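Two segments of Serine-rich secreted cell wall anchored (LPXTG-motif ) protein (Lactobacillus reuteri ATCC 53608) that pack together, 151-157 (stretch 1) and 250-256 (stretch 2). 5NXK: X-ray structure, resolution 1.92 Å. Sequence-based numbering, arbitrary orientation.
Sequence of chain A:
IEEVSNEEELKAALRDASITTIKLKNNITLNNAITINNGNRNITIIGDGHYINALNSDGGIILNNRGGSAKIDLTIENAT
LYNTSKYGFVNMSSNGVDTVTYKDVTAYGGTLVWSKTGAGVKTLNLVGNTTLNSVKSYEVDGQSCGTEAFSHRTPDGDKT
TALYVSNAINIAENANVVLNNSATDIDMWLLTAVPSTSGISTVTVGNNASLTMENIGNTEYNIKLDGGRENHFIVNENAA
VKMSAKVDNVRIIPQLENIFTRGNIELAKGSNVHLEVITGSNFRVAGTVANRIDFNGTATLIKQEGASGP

Stretch 1 151-157: SHRTPDG
Stretch 2 (250-256) VRIIPQL

The one salt bridge joins Arg251 NH2, the donor, to Asp156 OD2 at 2.3 Å, an unusually short separation with a bent N-H...O angle of 120°; OD2 lies at the edge of the guanidinium, near its plane. Both residues point CA-to-CB toward the partner stretch; Arg251 (chi1 176°, chi2 141°, chi3 169°, chi4 149°) reaches out from its strand, while Asp156 (chi1 -66°, chi2 -22°) is short and sits on a turn.

The second anchor is Gln255, folded by m rotamers at chi1 and chi2, with chi3 91°. Its CB points sideways, but its amide comes nearer, and NE2 donates to Arg153 O at 2.7 Å. A water accepts from Gln255 NE2 at 3.0 Å and lies 3.0 Å from His152 NE2 (His152 chi1 t, chi2 73°), so a primary amide, able to donate twice, suits this place.

Stretch 1 leaves its strand at His152 and closes a type I turn, Thr154 to Gly157, with Asp156 at -108/28 and Pro155 at -60/-15, its ring holding phi near the value this position needs. Gly157 N bonds Thr154 O (3.0 Å); Thr154 OG1 (chi1 p) accepts from Asp156 N at 3.0 Å and donates to Gly157 O at 2.6 Å. At 96/172, a CB on Gly157 would jam against Asp156 O, hence glycine.

The touching parts run 106° apart, Thr154 CA lying 6.0 Å from Gln255 CA. Of 280 Å² buried, Gln255 has the largest share, 93 Å²; Pro155 CD packs 3.4 Å from Gln255 OE1.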

ATOM      1  N   SER A 151       5.593 -12.568  -2.445  1.00 27.00           N
ATOM      2  CA  SER A 151       5.367 -13.549  -1.393  1.00 32.43           C
ATOM      3  C   SER A 151       6.482 -13.474  -0.351  1.00 33.71           C
ATOM      4  O   SER A 151       7.641 -13.232  -0.692  1.00 31.93           O
ATOM      5  CB  SER A 151       5.292 -14.958  -1.986  1.00 34.61           C
ATOM      6  OG  SER A 151       5.100 -15.910  -0.957  1.00 42.06           O
ATOM      7  N   HIS A 152       6.139 -13.696   0.910  1.00 25.75           N
ATOM      8  CA  HIS A 152       7.128 -13.608   1.975  1.00 24.49           C
ATOM      9  C   HIS A 152       6.772 -14.573   3.099  1.00 27.42           C
ATOM     10  O   HIS A 152       5.591 -14.854   3.340  1.00 31.06           O
ATOM     11  CB  HIS A 152       7.236 -12.157   2.464  1.00 26.31           C
ATOM     12  CG  HIS A 152       8.332 -11.928   3.457  1.00 34.11           C
ATOM     13  ND1 HIS A 152       9.666 -11.916   3.108  1.00 36.56           N
ATOM     14  CD2 HIS A 152       8.288 -11.627   4.777  1.00 36.54           C
ATOM     15  CE1 HIS A 152      10.397 -11.662   4.179  1.00 38.15           C
ATOM     16  NE2 HIS A 152       9.584 -11.478   5.204  1.00 34.38           N
ATOM     17  N   ARG A 153       7.789 -15.102   3.770  1.00 28.04           N
ATOM     18  CA  ARG A 153       7.563 -16.102   4.809  1.00 33.40           C
ATOM     19  C   ARG A 153       6.884 -15.518   6.052  1.00 34.97           C
ATOM     20  O   ARG A 153       7.077 -14.351   6.381  1.00 31.45           O
ATOM     21  CB  ARG A 153       8.890 -16.753   5.214  1.00 46.53           C
ATOM     22  CG  ARG A 153       8.723 -18.078   5.951  1.00 64.24           C
ATOM     23  CD  ARG A 153       9.977 -18.459   6.739  1.00 78.66           C
ATOM     24  NE  ARG A 153       9.700 -19.558   7.659  1.00 88.66           N
ATOM     25  CZ  ARG A 153       9.200 -19.413   8.884  1.00 95.76           C
ATOM     26  NH1 ARG A 153       8.954 -18.202   9.376  1.00 92.86           N
ATOM     27  NH2 ARG A 153       8.977 -20.483   9.635  1.00 98.85           N
ATOM     28  N   THR A 154       6.069 -16.338   6.712  1.00 28.60           N
ATOM     29  CA  THR A 154       5.512 -16.029   8.025  1.00 31.93           C
ATOM     30  C   THR A 154       5.534 -17.320   8.842  1.00 36.86           C
ATOM     31  O   THR A 154       5.715 -18.399   8.275  1.00 36.56           O
ATOM     32  CB  THR A 154       4.063 -15.505   7.951  1.00 30.65           C
ATOM     33  OG1 THR A 154       3.174 -16.616   7.759  1.00 33.67           O
ATOM     34  CG2 THR A 154       3.881 -14.472   6.841  1.00 24.95           C
ATOM     35  N   PRO A 155       5.332 -17.227  10.171  1.00 31.83           N
ATOM     36  CA  PRO A 155       5.232 -18.467  10.947  1.00 37.12           C
ATOM     37  C   PRO A 155       4.086 -19.391  10.516  1.00 43.41           C
ATOM     38  O   PRO A 155       4.085 -20.556  10.909  1.00 43.67           O
ATOM     39  CB  PRO A 155       4.999 -17.967  12.379  1.00 30.09           C
ATOM     40  CG  PRO A 155       5.586 -16.593  12.390  1.00 35.07           C
ATOM     41  CD  PRO A 155       5.302 -16.032  11.038  1.00 27.02           C
ATOM     42  N   ASP A 156       3.132 -18.889   9.737  1.00 42.68           N
ATOM     43  CA  ASP A 156       2.050 -19.725   9.226  1.00 47.33           C
ATOM     44  C   ASP A 156       2.180 -20.005   7.735  1.00 45.64           C
ATOM     45  O   ASP A 156       1.177 -20.185   7.042  1.00 49.76           O
ATOM     46  CB  ASP A 156       0.690 -19.084   9.508  1.00 55.56           C
ATOM     47  CG  ASP A 156       0.377 -19.004  10.993  1.00 69.78           C
ATOM     48  OD1 ASP A 156       0.970 -19.781  11.774  1.00 76.00           O
ATOM     49  OD2 ASP A 156      -0.476 -18.177  11.382  1.00 74.87           O
ATOM     50  N   GLY A 157       3.408 -20.011   7.229  1.00 40.53           N
ATOM     51  CA  GLY A 157       3.622 -20.287   5.822  1.00 44.27           C
ATOM     52  C   GLY A 157       3.744 -19.002   5.024  1.00 37.10           C
ATOM     53  O   GLY A 157       3.511 -17.915   5.559  1.00 38.92           O
ATOM     54  N   VAL A 250      -7.022  -7.367  11.568  1.00 21.76           N
ATOM     55  CA  VAL A 250      -5.697  -6.804  11.848  1.00 20.80           C
ATOM     56  C   VAL A 250      -4.881  -7.826  12.612  1.00 21.32           C
ATOM     57  O   VAL A 250      -5.323  -8.364  13.633  1.00 25.85           O
ATOM     58  CB  VAL A 250      -5.743  -5.490  12.663  1.00 20.42           C
ATOM     59  CG1 VAL A 250      -4.310  -4.940  12.865  1.00 17.64           C
ATOM     60  CG2 VAL A 250      -6.628  -4.461  11.973  1.00 20.95           C
ATOM     61  N   ARG A 251      -3.685  -8.098  12.108  1.00 22.94           N
ATOM     62  CA  ARG A 251      -2.826  -9.086  12.732  1.00 24.48           C
ATOM     63  C   ARG A 251      -1.509  -8.479  13.197  1.00 20.88           C
ATOM     64  O   ARG A 251      -0.772  -7.914  12.404  1.00 21.29           O
ATOM     65  CB  ARG A 251      -2.555 -10.212  11.753  1.00 27.79           C
ATOM     66  CG  ARG A 251      -1.596 -11.287  12.221  1.00 26.41           C
ATOM     67  CD  ARG A 251      -2.196 -12.571  11.690  1.00 39.07           C
ATOM     68  NE  ARG A 251      -1.341 -13.729  11.786  1.00 42.27           N
ATOM     69  CZ  ARG A 251      -1.792 -14.964  11.958  1.00 38.95           C
ATOM     70  NH1 ARG A 251      -3.099 -15.200  12.088  1.00 35.80           N
ATOM     71  NH2 ARG A 251      -0.929 -15.966  12.019  1.00 38.52           N
ATOM     72  N   ILE A 252      -1.233  -8.592  14.494  1.00 23.86           N
ATOM     73  CA  ILE A 252       0.040  -8.159  15.044  1.00 25.51           C
ATOM     74  C   ILE A 252       0.691  -9.320  15.779  1.00 26.79           C
ATOM     75  O   ILE A 252       0.472  -9.519  16.972  1.00 22.71           O
ATOM     76  CB  ILE A 252      -0.119  -6.978  15.989  1.00 27.78           C
ATOM     77  CG1 ILE A 252      -1.026  -5.916  15.348  1.00 23.85           C
ATOM     78  CG2 ILE A 252       1.269  -6.391  16.335  1.00 25.27           C
ATOM     79  CD1 ILE A 252      -1.301  -4.729  16.230  1.00 24.70           C
ATOM     80  N   ILE A 253       1.485 -10.081  15.039  1.00 27.09           N
ATOM     81  CA  ILE A 253       2.193 -11.239  15.569  1.00 28.85           C
ATOM     82  C   ILE A 253       3.628 -11.179  15.052  1.00 24.12           C
ATOM     83  O   ILE A 253       3.844 -11.112  13.841  1.00 26.82           O
ATOM     84  CB  ILE A 253       1.513 -12.574  15.138  1.00 27.68           C
ATOM     85  CG1 ILE A 253       0.114 -12.699  15.767  1.00 25.31           C
ATOM     86  CG2 ILE A 253       2.361 -13.769  15.550  1.00 28.14           C
ATOM     87  CD1 ILE A 253      -0.648 -13.988  15.339  1.00 29.57           C
ATOM     88  N   PRO A 254       4.614 -11.159  15.963  1.00 23.16           N
ATOM     89  CA  PRO A 254       6.007 -11.013  15.510  1.00 24.89           C
ATOM     90  C   PRO A 254       6.439 -12.136  14.559  1.00 26.05           C
ATOM     91  O   PRO A 254       6.026 -13.285  14.729  1.00 27.65           O
ATOM     92  CB  PRO A 254       6.811 -11.049  16.811  1.00 26.08           C
ATOM     93  CG  PRO A 254       5.826 -10.587  17.886  1.00 29.30           C
ATOM     94  CD  PRO A 254       4.489 -11.133  17.435  1.00 25.23           C
ATOM     95  N   GLN A 255       7.233 -11.784  13.550  1.00 26.86           N
ATOM     96  CA  GLN A 255       7.713 -12.735  12.546  1.00 28.84           C
ATOM     97  C   GLN A 255       8.714 -13.740  13.124  1.00 34.34           C
ATOM     98  O   GLN A 255       8.875 -14.843  12.594  1.00 33.53           O
ATOM     99  CB  GLN A 255       8.355 -11.977  11.378  1.00 27.40           C
ATOM    100  CG  GLN A 255       7.342 -11.304  10.472  1.00 27.87           C
ATOM    101  CD  GLN A 255       6.707 -12.276   9.488  1.00 31.26           C
ATOM    102  OE1 GLN A 255       5.669 -12.881   9.781  1.00 29.82           O
ATOM    103  NE2 GLN A 255       7.302 -12.399   8.297  1.00 28.37           N
ATOM    104  N   LEU A 256       9.390 -13.337  14.200  1.00 34.85           N
ATOM    105  CA  LEU A 256      10.454 -14.128  14.836  1.00 37.76           C
ATOM    106  C   LEU A 256      10.381 -14.024  16.358  1.00 36.97           C
ATOM    107  O   LEU A 256       9.742 -13.117  16.887  1.00 33.98           O
ATOM    108  CB  LEU A 256      11.832 -13.673  14.374  1.00 33.84           C
ATOM    109  CG  LEU A 256      12.119 -13.657  12.873  1.00 36.04           C
ATOM    110  CD1 LEU A 256      13.426 -12.941  12.639  1.00 39.44           C
ATOM    111  CD2 LEU A 256      12.145 -15.067  12.300  1.00 37.38           C
TER
HETATM  112  O   HOH W   1      10.066 -11.270   8.132  1.00 27.90           O